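PDB 3E96: dihydrodipicolinate synthase from Bacillus clausii KSM-K16, which probably catalyses the condensation of pyruvate with aspartate semialdehyde to 4-hydroxy-tetrahydrodipicolinate, an early step on the way to lysine. Local coordinates for residues S16-T21 against V51-S57; R41-I47 against V216-P220; F59-L64 against G87-A91; V71-V75 against A102-A107; V261-K265 against G276-A280. All coordinates share one frame; numbering follows the deposited sequence.

Contact 1 (S16-T21 against V51-S57); sequences SGIPIT and VPCGNTS
With CG1 beside the backbone N and CG2 opposite that nitrogen (chi1 -39°), Ile18 forks over the loop 51-57, its CD1 going to Val51 and its CG2 to Gly54 and Thr56. The Ile18 and Val51 side chains run side by side in the same direction, with Ile18 CD1 3.5 Å from Val51 CB. Thr56 crosses Ile18 at about a right angle and presses close, Thr56 CB standing 3.4 Å from Ile18 CG2. A CB on Gly54 would run into that same methyl group, consistent with a glycine at this position.

Ser57 is turned likewise, OG beside its own N (chi1 -41°), and its hydroxyl is gripped twice: it donates to Pro19 O at 2.6 Å, and accepts from Gly54 N at 3.0 Å. Pro19 in turn rests its CD 3.3 Å from Val51 O. At the strand end of the contact Val51 N donates to Gly17 O over 2.8 Å, continuing the parallel pairing of the barrel strands past 49-50. Thr21 OG1 lies 2.7 Å from Ser57 O and is also hydrogen-bonded with the carboxylate of Glu70. A water spans Thr21 N and Thr56 O.

Thr56 is a predicted pyruvate-binding residue, and Val51 packs near Lys167, the predicted Schiff-base lysine. The buried hydroxyl and water bonds hold the backbone on both sides of Thr56, consistent with a loop whose shape is set before substrate arrives at the mouth of the barrel.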
# COMPACT_ATOMS: atom_id res chain seq x y z
N SER B 16 -19.30 3.19 12.50
CA SER B 16 -18.40 2.04 12.51
C SER B 16 -17.14 2.55 13.20
O SER B 16 -16.38 3.32 12.61
CB SER B 16 -18.07 1.58 11.09
OG SER B 16 -19.13 0.82 10.54
N GLY B 17 -16.95 2.15 14.45
CA GLY B 17 -15.78 2.58 15.20
C GLY B 17 -14.56 1.76 14.82
O GLY B 17 -14.62 0.53 14.80
N ILE B 18 -13.45 2.45 14.53
CA ILE B 18 -12.21 1.77 14.15
C ILE B 18 -11.26 1.93 15.32
O ILE B 18 -10.72 3.02 15.54
CB ILE B 18 -11.56 2.41 12.90
CG1 ILE B 18 -12.63 2.82 11.89
CG2 ILE B 18 -10.58 1.42 12.28
CD1 ILE B 18 -13.52 1.70 11.41
N PRO B 19 -11.01 0.85 16.06
CA PRO B 19 -10.12 0.90 17.22
C PRO B 19 -8.65 0.97 16.88
O PRO B 19 -8.20 0.43 15.87
CB PRO B 19 -10.46 -0.39 17.95
CG PRO B 19 -10.64 -1.35 16.80
CD PRO B 19 -11.45 -0.53 15.79
N ILE B 20 -7.89 1.64 17.74
CA ILE B 20 -6.45 1.71 17.57
C ILE B 20 -5.92 0.38 18.10
O ILE B 20 -6.64 -0.35 18.79
CB ILE B 20 -5.81 2.80 18.44
CG1 ILE B 20 -6.22 2.58 19.91
CG2 ILE B 20 -6.21 4.17 17.95
CD1 ILE B 20 -5.27 3.21 20.92
N THR B 21 -4.67 0.07 17.76
CA THR B 21 -4.02 -1.12 18.29
C THR B 21 -2.91 -0.53 19.16
O THR B 21 -1.91 -0.01 18.66
CB THR B 21 -3.37 -1.99 17.20
OG1 THR B 21 -4.36 -2.42 16.26
CG2 THR B 21 -2.71 -3.22 17.83
N VAL B 51 -14.54 -2.20 14.11
CA VAL B 51 -13.78 -2.74 13.00
C VAL B 51 -12.30 -3.01 13.27
O VAL B 51 -11.44 -2.19 12.94
CB VAL B 51 -13.89 -1.79 11.78
CG1 VAL B 51 -13.30 -2.44 10.54
CG2 VAL B 51 -15.34 -1.41 11.55
N PRO B 52 -11.98 -4.16 13.88
CA PRO B 52 -10.58 -4.47 14.14
C PRO B 52 -9.86 -4.61 12.80
O PRO B 52 -10.48 -4.92 11.78
CB PRO B 52 -10.64 -5.78 14.91
CG PRO B 52 -11.92 -6.42 14.40
CD PRO B 52 -12.86 -5.24 14.36
N CYS B 53 -8.55 -4.37 12.79
CA CYS B 53 -7.77 -4.47 11.56
C CYS B 53 -8.17 -3.42 10.53
O CYS B 53 -8.06 -3.64 9.32
CB CYS B 53 -7.88 -5.87 10.97
SG CYS B 53 -6.88 -7.07 11.89
N GLY B 54 -8.67 -2.29 11.03
CA GLY B 54 -9.03 -1.19 10.15
C GLY B 54 -7.77 -0.37 10.00
O GLY B 54 -6.74 -0.70 10.59
N ASN B 55 -7.80 0.70 9.21
CA ASN B 55 -6.57 1.47 9.05
C ASN B 55 -6.21 2.27 10.30
O ASN B 55 -5.04 2.52 10.54
CB ASN B 55 -6.66 2.36 7.81
CG ASN B 55 -6.16 1.64 6.57
OD1 ASN B 55 -6.72 1.80 5.48
ND2 ASN B 55 -5.09 0.85 6.72
N THR B 56 -7.21 2.63 11.10
CA THR B 56 -6.95 3.36 12.33
C THR B 56 -6.25 2.40 13.30
O THR B 56 -5.54 2.82 14.21
CB THR B 56 -8.26 3.85 12.99
OG1 THR B 56 -9.05 4.54 12.01
CG2 THR B 56 -7.96 4.81 14.14
N SER B 57 -6.46 1.10 13.07
CA SER B 57 -5.86 0.04 13.88
C SER B 57 -4.43 -0.24 13.43
O SER B 57 -3.76 -1.11 14.00
CB SER B 57 -6.66 -1.26 13.73
OG SER B 57 -8.05 -1.03 13.72
O HOH W 1 -3.49 1.92 15.98

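Contact 2 (R41-I47 against V216-P220); sequences RIVDNGI and VNLLP
Val216 divides its two methyl groups between Ile47 and Ile42, and this buried apolar patch is the close-fitting half of the contact. Its CG1 sits 3.7 Å from Ile47 CD1, the two side chains meeting at a slant, while CG2 lies 4.1 Å from Ile42 CG1, where the side chains cross nearly at right angles. Ile42 CG1 also approaches the backbone at Val216 O, at 3.7 Å. Pro220 closes the patch from the other end of its segment: its ring places CG 3.5 Å from Asn45 CB and 3.7 Å from Arg41 O, so one ring carbon fills the step between the last helical turn and the loop that leaves it. A turn through Gly46, with a positive phi of 98°, swings the chain back and brings Ile47 onto Val216.

Toward solvent the contact depends on one long polar arm. The partly exposed Arg41 runs out straight from its backbone and then bends at chi3 (-59°), laying CD 3.3 Å from Asn217 O. Its guanidinium reaches the same oxygen obliquely, and only through a weak hydrogen bond, NH1 to Asn217 O at 3.4 Å. The flank at Asn45 is exposed, and Asp44 beside it pairs with Arg81.

Helix 32-43 follows strand 15-17, and Val216-Pro220 joins strand 210-213 to helix 220-231. Since these first and last strands are neighbours, the contact packs the outer layer across the seam that closes a TIM barrel.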
# COMPACT_ATOMS: atom_id res chain seq x y z
N ARG B 41 -14.30 1.19 25.85
CA ARG B 41 -14.66 2.59 25.72
C ARG B 41 -15.56 2.81 24.50
O ARG B 41 -16.51 3.59 24.54
CB ARG B 41 -13.42 3.47 25.59
CG ARG B 41 -13.73 4.96 25.52
CD ARG B 41 -12.47 5.81 25.47
NE ARG B 41 -11.64 5.60 26.65
CZ ARG B 41 -10.50 4.92 26.66
NH1 ARG B 41 -10.04 4.38 25.54
NH2 ARG B 41 -9.82 4.77 27.79
N ILE B 42 -15.24 2.11 23.42
CA ILE B 42 -16.02 2.24 22.19
C ILE B 42 -17.42 1.64 22.30
O ILE B 42 -18.42 2.35 22.15
CB ILE B 42 -15.27 1.58 21.01
CG1 ILE B 42 -14.01 2.39 20.69
CG2 ILE B 42 -16.19 1.47 19.79
CD1 ILE B 42 -13.10 1.77 19.63
N VAL B 43 -17.50 0.34 22.56
CA VAL B 43 -18.78 -0.34 22.62
C VAL B 43 -19.67 -0.04 23.82
O VAL B 43 -20.88 -0.22 23.75
CB VAL B 43 -18.60 -1.87 22.51
CG1 VAL B 43 -17.88 -2.21 21.21
CG2 VAL B 43 -17.84 -2.39 23.71
N ASP B 44 -19.08 0.42 24.92
CA ASP B 44 -19.88 0.74 26.10
C ASP B 44 -20.41 2.16 26.06
O ASP B 44 -21.07 2.60 27.00
CB ASP B 44 -19.06 0.55 27.38
CG ASP B 44 -18.88 -0.91 27.75
OD1 ASP B 44 -19.85 -1.68 27.56
OD2 ASP B 44 -17.79 -1.28 28.23
N ASN B 45 -20.12 2.88 24.98
CA ASN B 45 -20.59 4.25 24.88
C ASN B 45 -21.41 4.57 23.64
O ASN B 45 -21.31 5.67 23.08
CB ASN B 45 -19.41 5.22 24.98
CG ASN B 45 -18.78 5.23 26.35
OD1 ASN B 45 -17.77 4.57 26.60
ND2 ASN B 45 -19.40 5.97 27.27
N GLY B 46 -22.23 3.62 23.20
CA GLY B 46 -23.09 3.86 22.05
C GLY B 46 -22.67 3.38 20.68
O GLY B 46 -23.46 3.51 19.74
N ILE B 47 -21.46 2.85 20.53
CA ILE B 47 -21.02 2.37 19.22
C ILE B 47 -21.38 0.89 19.09
O ILE B 47 -20.98 0.07 19.92
CB ILE B 47 -19.50 2.57 19.04
CG1 ILE B 47 -19.11 4.00 19.42
CG2 ILE B 47 -19.11 2.29 17.59
CD1 ILE B 47 -19.87 5.08 18.67
N VAL B 216 -13.96 7.92 18.04
CA VAL B 216 -14.55 7.10 19.10
C VAL B 216 -13.52 6.51 20.06
O VAL B 216 -13.87 6.09 21.16
CB VAL B 216 -15.41 5.94 18.53
CG1 VAL B 216 -16.60 6.50 17.76
CG2 VAL B 216 -14.56 5.06 17.63
N ASN B 217 -12.26 6.46 19.64
CA ASN B 217 -11.21 5.92 20.50
C ASN B 217 -11.01 6.75 21.76
O ASN B 217 -10.54 6.23 22.78
CB ASN B 217 -9.87 5.81 19.76
CG ASN B 217 -9.84 4.67 18.77
OD1 ASN B 217 -10.01 4.86 17.56
ND2 ASN B 217 -9.64 3.46 19.28
N LEU B 218 -11.34 8.04 21.70
CA LEU B 218 -11.17 8.90 22.86
C LEU B 218 -12.46 9.58 23.31
O LEU B 218 -12.68 9.76 24.50
CB LEU B 218 -10.11 9.98 22.60
CG LEU B 218 -10.26 10.90 21.38
CD1 LEU B 218 -9.49 12.19 21.62
CD2 LEU B 218 -9.75 10.19 20.12
N LEU B 219 -13.31 9.96 22.35
CA LEU B 219 -14.56 10.66 22.66
C LEU B 219 -15.74 10.14 21.85
O LEU B 219 -16.29 10.84 21.00
CB LEU B 219 -14.37 12.16 22.38
CG LEU B 219 -13.24 12.83 23.16
CD1 LEU B 219 -12.84 14.15 22.52
CD2 LEU B 219 -13.70 13.03 24.60
N PRO B 220 -16.16 8.90 22.12
CA PRO B 220 -17.28 8.30 21.39
C PRO B 220 -18.59 9.07 21.46
O PRO B 220 -19.40 9.00 20.54
CB PRO B 220 -17.38 6.90 22.01
CG PRO B 220 -16.87 7.10 23.40
CD PRO B 220 -15.68 8.00 23.19

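Contact 3 (F59-L64 against G87-A91); sequences FYALSL and GIGYA
Tyr90 brings its ring against Phe59 and Tyr60 from a backbone with positive phi (77°), rare for a residue that carries a side chain. Its ring completes an aromatic cluster at the end of strand 83-88 of the TIM barrel, where it also meets Tyr90 of the second subunit. Within the cluster the edge of Tyr60 is directed at the face of Tyr90 in an offset edge-to-face pair, planes at 84° and centroids 5.5 Å apart. Phe59 meets Tyr90 obliquely, Phe59 CZ 3.6 Å from Tyr90 CE2, while its own CD2 stands over the centre of the Tyr60 ring. Leu64 adds CD2 at 3.7 Å from Tyr90 CE2.

The Tyr90 hydroxyl is tied to the loop through solvent: it donates to a water at 2.8 Å that in turn donates to Phe59 O and Leu62 O. A leucine in place of Tyr90 would probably leave that water without its hydroxyl donor and the edge of Tyr60 without a ring face to meet. Farther along, a second water accepts from Tyr90 N at 2.9 Å and lies 2.8 Å from Tyr60 OH, at the edge of the Tyr60 ring and in its plane.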
# COMPACT_ATOMS: atom_id res chain seq x y z
N PHE B 59 -3.48 -1.59 10.62
CA PHE B 59 -3.50 -2.93 10.03
C PHE B 59 -2.21 -3.33 9.32
O PHE B 59 -1.67 -4.41 9.55
CB PHE B 59 -4.68 -3.00 9.05
CG PHE B 59 -4.72 -4.26 8.23
CD1 PHE B 59 -4.93 -5.49 8.84
CD2 PHE B 59 -4.59 -4.19 6.85
CE1 PHE B 59 -5.01 -6.65 8.07
CE2 PHE B 59 -4.66 -5.35 6.08
CZ PHE B 59 -4.87 -6.58 6.69
N TYR B 60 -1.71 -2.46 8.44
CA TYR B 60 -0.50 -2.77 7.69
C TYR B 60 0.78 -2.85 8.51
O TYR B 60 1.81 -3.30 8.00
CB TYR B 60 -0.36 -1.79 6.53
CG TYR B 60 -1.44 -1.99 5.49
CD1 TYR B 60 -1.53 -3.19 4.79
CD2 TYR B 60 -2.39 -1.01 5.24
CE1 TYR B 60 -2.54 -3.41 3.86
CE2 TYR B 60 -3.41 -1.22 4.31
CZ TYR B 60 -3.48 -2.42 3.63
OH TYR B 60 -4.47 -2.64 2.70
N ALA B 61 0.72 -2.42 9.76
CA ALA B 61 1.89 -2.48 10.64
C ALA B 61 1.84 -3.78 11.46
O ALA B 61 2.74 -4.05 12.27
CB ALA B 61 1.91 -1.27 11.57
N LEU B 62 0.80 -4.57 11.25
CA LEU B 62 0.64 -5.84 11.97
C LEU B 62 1.07 -7.02 11.10
O LEU B 62 0.93 -6.99 9.88
CB LEU B 62 -0.83 -6.05 12.36
CG LEU B 62 -1.58 -4.97 13.14
CD1 LEU B 62 -3.05 -5.39 13.26
CD2 LEU B 62 -0.96 -4.78 14.51
N SER B 63 1.60 -8.06 11.74
CA SER B 63 1.97 -9.25 10.99
C SER B 63 0.63 -9.93 10.73
O SER B 63 -0.38 -9.56 11.33
CB SER B 63 2.85 -10.17 11.84
OG SER B 63 2.13 -10.66 12.95
N LEU B 64 0.60 -10.92 9.84
CA LEU B 64 -0.64 -11.61 9.55
C LEU B 64 -1.20 -12.27 10.81
O LEU B 64 -2.41 -12.29 11.03
CB LEU B 64 -0.43 -12.68 8.47
CG LEU B 64 -0.15 -12.20 7.05
CD1 LEU B 64 -0.04 -13.41 6.11
CD2 LEU B 64 -1.27 -11.27 6.59
N GLY B 87 -11.18 -6.35 9.25
CA GLY B 87 -10.48 -5.82 8.10
C GLY B 87 -9.56 -6.89 7.55
O GLY B 87 -8.88 -7.58 8.31
N ILE B 88 -9.55 -7.04 6.22
CA ILE B 88 -8.69 -8.02 5.56
C ILE B 88 -8.09 -7.37 4.31
O ILE B 88 -8.57 -6.32 3.86
CB ILE B 88 -9.48 -9.31 5.16
CG1 ILE B 88 -10.57 -8.98 4.14
CG2 ILE B 88 -10.10 -9.95 6.40
CD1 ILE B 88 -11.33 -10.22 3.66
N GLY B 89 -7.04 -7.97 3.76
CA GLY B 89 -6.41 -7.40 2.58
C GLY B 89 -5.26 -8.22 2.03
O GLY B 89 -5.18 -9.42 2.31
N TYR B 90 -4.40 -7.57 1.25
CA TYR B 90 -3.23 -8.19 0.62
C TYR B 90 -3.60 -9.02 -0.61
O TYR B 90 -4.66 -8.81 -1.20
CB TYR B 90 -2.47 -9.06 1.63
CG TYR B 90 -1.94 -8.28 2.82
CD1 TYR B 90 -1.00 -7.26 2.64
CD2 TYR B 90 -2.38 -8.56 4.11
CE1 TYR B 90 -0.50 -6.55 3.73
CE2 TYR B 90 -1.89 -7.85 5.21
CZ TYR B 90 -0.95 -6.85 5.01
OH TYR B 90 -0.45 -6.15 6.09
N ALA B 91 -2.74 -9.95 -1.00
CA ALA B 91 -3.01 -10.80 -2.16
C ALA B 91 -4.35 -11.51 -1.94
O ALA B 91 -4.72 -11.80 -0.80
CB ALA B 91 -1.89 -11.82 -2.34
O HOH W 2 -1.37 -6.95 8.57
O HOH W 3 -4.59 -4.73 0.84
O HOH W 4 2.10 -4.34 5.62

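Contact 4 (V71-V75 against A102-A107); sequences VRRTV and AKAAGA
Apolar contacts between side chains come first, and Val71 makes most of them. Its CG1, anti to the backbone N (chi1 176°), touches three alanine methyl groups: Ala102 CB stands 4.0 Å from Val71 CG1, Ala107 CB is 4.3 Å from it, and Ala105 CB lies at a similar range. Next to it in the chain, the aliphatic part of Arg72 runs past Ala105, with Arg72 CG 3.7 Å from Ala105 CB. Small residues on the facing helix let the two backbones come close, the Arg72 and Ala105 CA atoms being only 5.4 Å apart.

These are neighbouring helices of the outer layer of the TIM barrel, 64-78 and 92-105, which precede and follow strand 83-88 in the chain. Ala86 of that strand touches both Val71 and Ala102, filling the angle beneath them.

Contacts of side chain with backbone belong to Val75, which packs on the end of helix 92-105. Its CG1 lies 3.5 Å from Ala105 O, and CG2 is 3.8 Å from Gly106 C. The helix ends there in a Schellman motif: Ala107 N bonds Ala102 O at 2.9 Å, Gly106 N bonds Lys103 O, and Gly106 takes a positive phi of 113°. A CB on Gly106 would be pressed against Val75 CG1 as well as against the preceding carbonyl.

Of the charged groups, the guanidinium of Arg72 forms salt bridges with Glu69 and Glu65 of its own helix, at the exposed rim.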
# COMPACT_ATOMS: atom_id res chain seq x y z
N VAL B 71 -8.48 -9.80 15.68
CA VAL B 71 -9.88 -10.11 15.42
C VAL B 71 -10.40 -11.04 16.52
O VAL B 71 -11.49 -10.82 17.06
CB VAL B 71 -10.08 -10.77 14.04
CG1 VAL B 71 -11.54 -11.16 13.84
CG2 VAL B 71 -9.66 -9.80 12.94
N ARG B 72 -9.62 -12.05 16.88
CA ARG B 72 -10.04 -12.98 17.94
C ARG B 72 -10.24 -12.25 19.26
O ARG B 72 -11.25 -12.44 19.94
CB ARG B 72 -8.99 -14.10 18.12
CG ARG B 72 -8.87 -15.04 16.94
CD ARG B 72 -8.06 -16.28 17.30
NE ARG B 72 -6.64 -16.00 17.48
CZ ARG B 72 -5.72 -16.16 16.53
NH1 ARG B 72 -6.06 -16.59 15.33
NH2 ARG B 72 -4.45 -15.90 16.80
N ARG B 73 -9.27 -11.41 19.62
CA ARG B 73 -9.35 -10.64 20.86
C ARG B 73 -10.59 -9.75 20.88
O ARG B 73 -11.25 -9.62 21.91
CB ARG B 73 -8.10 -9.77 21.02
CG ARG B 73 -6.80 -10.54 21.22
CD ARG B 73 -6.48 -10.74 22.70
NE ARG B 73 -5.27 -11.54 22.89
CZ ARG B 73 -4.66 -11.71 24.06
NH1 ARG B 73 -5.12 -11.13 25.15
NH2 ARG B 73 -3.57 -12.47 24.13
N THR B 74 -10.90 -9.14 19.74
CA THR B 74 -12.06 -8.26 19.64
C THR B 74 -13.35 -9.02 19.93
O THR B 74 -14.20 -8.56 20.69
CB THR B 74 -12.15 -7.61 18.25
OG1 THR B 74 -10.93 -6.90 17.98
CG2 THR B 74 -13.32 -6.64 18.18
N VAL B 75 -13.50 -10.19 19.31
CA VAL B 75 -14.69 -11.00 19.52
C VAL B 75 -14.83 -11.32 21.00
O VAL B 75 -15.92 -11.25 21.57
CB VAL B 75 -14.63 -12.31 18.70
CG1 VAL B 75 -15.78 -13.23 19.09
CG2 VAL B 75 -14.69 -12.00 17.21
N ALA B 102 -11.22 -14.82 10.34
CA ALA B 102 -12.17 -13.95 11.04
C ALA B 102 -13.50 -14.67 11.22
O ALA B 102 -14.14 -14.57 12.27
CB ALA B 102 -12.37 -12.66 10.26
N LYS B 103 -13.92 -15.40 10.18
CA LYS B 103 -15.18 -16.15 10.24
C LYS B 103 -15.12 -17.17 11.37
O LYS B 103 -16.02 -17.26 12.20
CB LYS B 103 -15.42 -16.88 8.92
CG LYS B 103 -15.73 -15.96 7.74
CD LYS B 103 -15.61 -16.69 6.41
CE LYS B 103 -16.52 -17.91 6.34
NZ LYS B 103 -16.33 -18.62 5.05
N ALA B 104 -14.04 -17.95 11.39
CA ALA B 104 -13.87 -18.97 12.41
C ALA B 104 -13.78 -18.36 13.80
O ALA B 104 -14.23 -18.96 14.78
CB ALA B 104 -12.61 -19.79 12.12
N ALA B 105 -13.21 -17.16 13.90
CA ALA B 105 -13.06 -16.48 15.18
C ALA B 105 -14.39 -15.98 15.74
O ALA B 105 -14.51 -15.76 16.95
CB ALA B 105 -12.08 -15.31 15.04
N GLY B 106 -15.37 -15.80 14.87
CA GLY B 106 -16.67 -15.33 15.33
C GLY B 106 -17.04 -13.94 14.86
O GLY B 106 -17.97 -13.33 15.38
N ALA B 107 -16.31 -13.41 13.88
CA ALA B 107 -16.61 -12.09 13.34
C ALA B 107 -17.96 -12.16 12.63
O ALA B 107 -18.41 -13.23 12.25
CB ALA B 107 -15.53 -11.65 12.36

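Contact 5 (V261-K265 against G276-A280); sequences VVVIK and GVTRA
The polar part of the contact rests on one group, the ammonium of Lys265. CG lies beside the backbone N (chi1 -72°), and from there the chain is fully extended, carrying NZ across to Val277 O, to which it donates at 2.8 Å. The nitrogen stands 48° out of the carbonyl plane, with a C=O...N angle of 124°, so it comes in tilted above the plane, away from the lone-pair directions. The same NZ forms a salt bridge with Glu58 and a hydrogen bond with Thr21 O. A methionine at Lys265 would probably leave the Glu58 carboxylate without its buried countercharge and release Val277 O and Thr21 O from their shared donor.

Van der Waals contacts accompany this bond. The aliphatic length of Lys265 lies along the segment, CD coming 3.5 Å from Val277 O and CB 3.9 Å from Gly276 O. Thr278 then sets its methyl group against Val262, near the start of helix 262-270: CG2 is 3.6 Å from Val262 CA and 3.7 Å from Val262 CB. Val261 runs antiparallel alongside that methyl group, with CG1 3.9 Å from Thr278 CG2. The Thr278 hydroxyl has a different role and bonds Val282 O, farther along its own loop.

Val261 also packs near Thr56, the predicted pyruvate-binding residue, and on Tyr119 of the second subunit. One buried positive charge thus joins the loop after helix 262-270 to the Thr21 carbonyl and the Glu58 carboxylate, and Glu58 probably helps keep the lysine protonated.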
# COMPACT_ATOMS: atom_id res chain seq x y z
N VAL B 261 -3.29 8.47 12.92
CA VAL B 261 -3.39 7.67 14.14
C VAL B 261 -2.56 8.23 15.29
O VAL B 261 -3.01 8.23 16.44
CB VAL B 261 -2.97 6.21 13.89
CG1 VAL B 261 -2.98 5.42 15.21
CG2 VAL B 261 -3.91 5.56 12.88
N VAL B 262 -1.36 8.71 14.99
CA VAL B 262 -0.51 9.23 16.04
C VAL B 262 -1.17 10.38 16.81
O VAL B 262 -0.98 10.50 18.02
CB VAL B 262 0.89 9.64 15.49
CG1 VAL B 262 0.75 10.76 14.48
CG2 VAL B 262 1.80 10.04 16.66
N VAL B 263 -1.95 11.21 16.12
CA VAL B 263 -2.64 12.32 16.80
C VAL B 263 -3.65 11.73 17.79
O VAL B 263 -3.80 12.22 18.92
CB VAL B 263 -3.39 13.23 15.80
CG1 VAL B 263 -4.35 14.16 16.55
CG2 VAL B 263 -2.39 14.06 15.00
N ILE B 264 -4.35 10.68 17.37
CA ILE B 264 -5.33 10.03 18.24
C ILE B 264 -4.64 9.46 19.49
O ILE B 264 -5.11 9.67 20.62
CB ILE B 264 -6.05 8.87 17.50
CG1 ILE B 264 -7.00 9.44 16.44
CG2 ILE B 264 -6.84 8.01 18.49
CD1 ILE B 264 -7.70 8.38 15.62
N LYS B 265 -3.53 8.76 19.29
CA LYS B 265 -2.81 8.16 20.41
C LYS B 265 -2.22 9.15 21.39
O LYS B 265 -2.28 8.94 22.61
CB LYS B 265 -1.72 7.21 19.89
CG LYS B 265 -2.29 5.92 19.30
CD LYS B 265 -1.22 4.88 18.99
CE LYS B 265 -1.86 3.57 18.52
NZ LYS B 265 -0.86 2.56 18.06
N GLY B 276 -0.47 4.07 24.10
CA GLY B 276 0.89 3.74 23.72
C GLY B 276 1.30 4.57 22.51
O GLY B 276 0.86 5.72 22.37
N VAL B 277 2.10 4.00 21.63
CA VAL B 277 2.58 4.72 20.45
C VAL B 277 2.23 4.03 19.14
O VAL B 277 1.65 2.94 19.12
CB VAL B 277 4.12 4.86 20.49
CG1 VAL B 277 4.54 5.66 21.71
CG2 VAL B 277 4.76 3.47 20.50
N THR B 278 2.58 4.68 18.04
CA THR B 278 2.35 4.12 16.72
C THR B 278 3.60 3.31 16.37
O THR B 278 4.63 3.45 17.03
CB THR B 278 2.16 5.22 15.64
OG1 THR B 278 3.23 6.18 15.73
CG2 THR B 278 0.82 5.93 15.81
N ARG B 279 3.50 2.46 15.35
CA ARG B 279 4.65 1.68 14.90
C ARG B 279 5.19 2.35 13.64
O ARG B 279 4.44 3.00 12.91
CB ARG B 279 4.25 0.24 14.56
CG ARG B 279 4.21 -0.74 15.72
CD ARG B 279 3.89 -2.15 15.23
NE ARG B 279 3.85 -3.12 16.32
CZ ARG B 279 3.47 -4.39 16.19
NH1 ARG B 279 3.46 -5.19 17.24
NH2 ARG B 279 3.09 -4.85 15.00
N ALA B 280 6.49 2.21 13.40
CA ALA B 280 7.07 2.76 12.18
C ALA B 280 6.21 2.09 11.11
O ALA B 280 5.80 0.94 11.30
CB ALA B 280 8.53 2.31 12.04

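Overall arrangement
Contact 1 is the hub, about 5 Å from the centre of the chain, and touches all four others, whose centres lie 12 to 14 Å from its own. Along the chain its segments alternate with those of contact 2, as contacts 3 and 4 do with each other; contact 5 comes last. Contacts 1 and 3 lie on the parallel eight-stranded barrel, contact 4 joins the helices flanking strand 83-88, and contact 2 crosses the closing seam. Contact 5 adds helix 262-270, meeting contact 1 through Lys265 and contact 3 through Arg279. Contacts 3 and 5 both touch the second subunit, so the predicted pyruvate site is linked to the barrel seam and to the dimer interface.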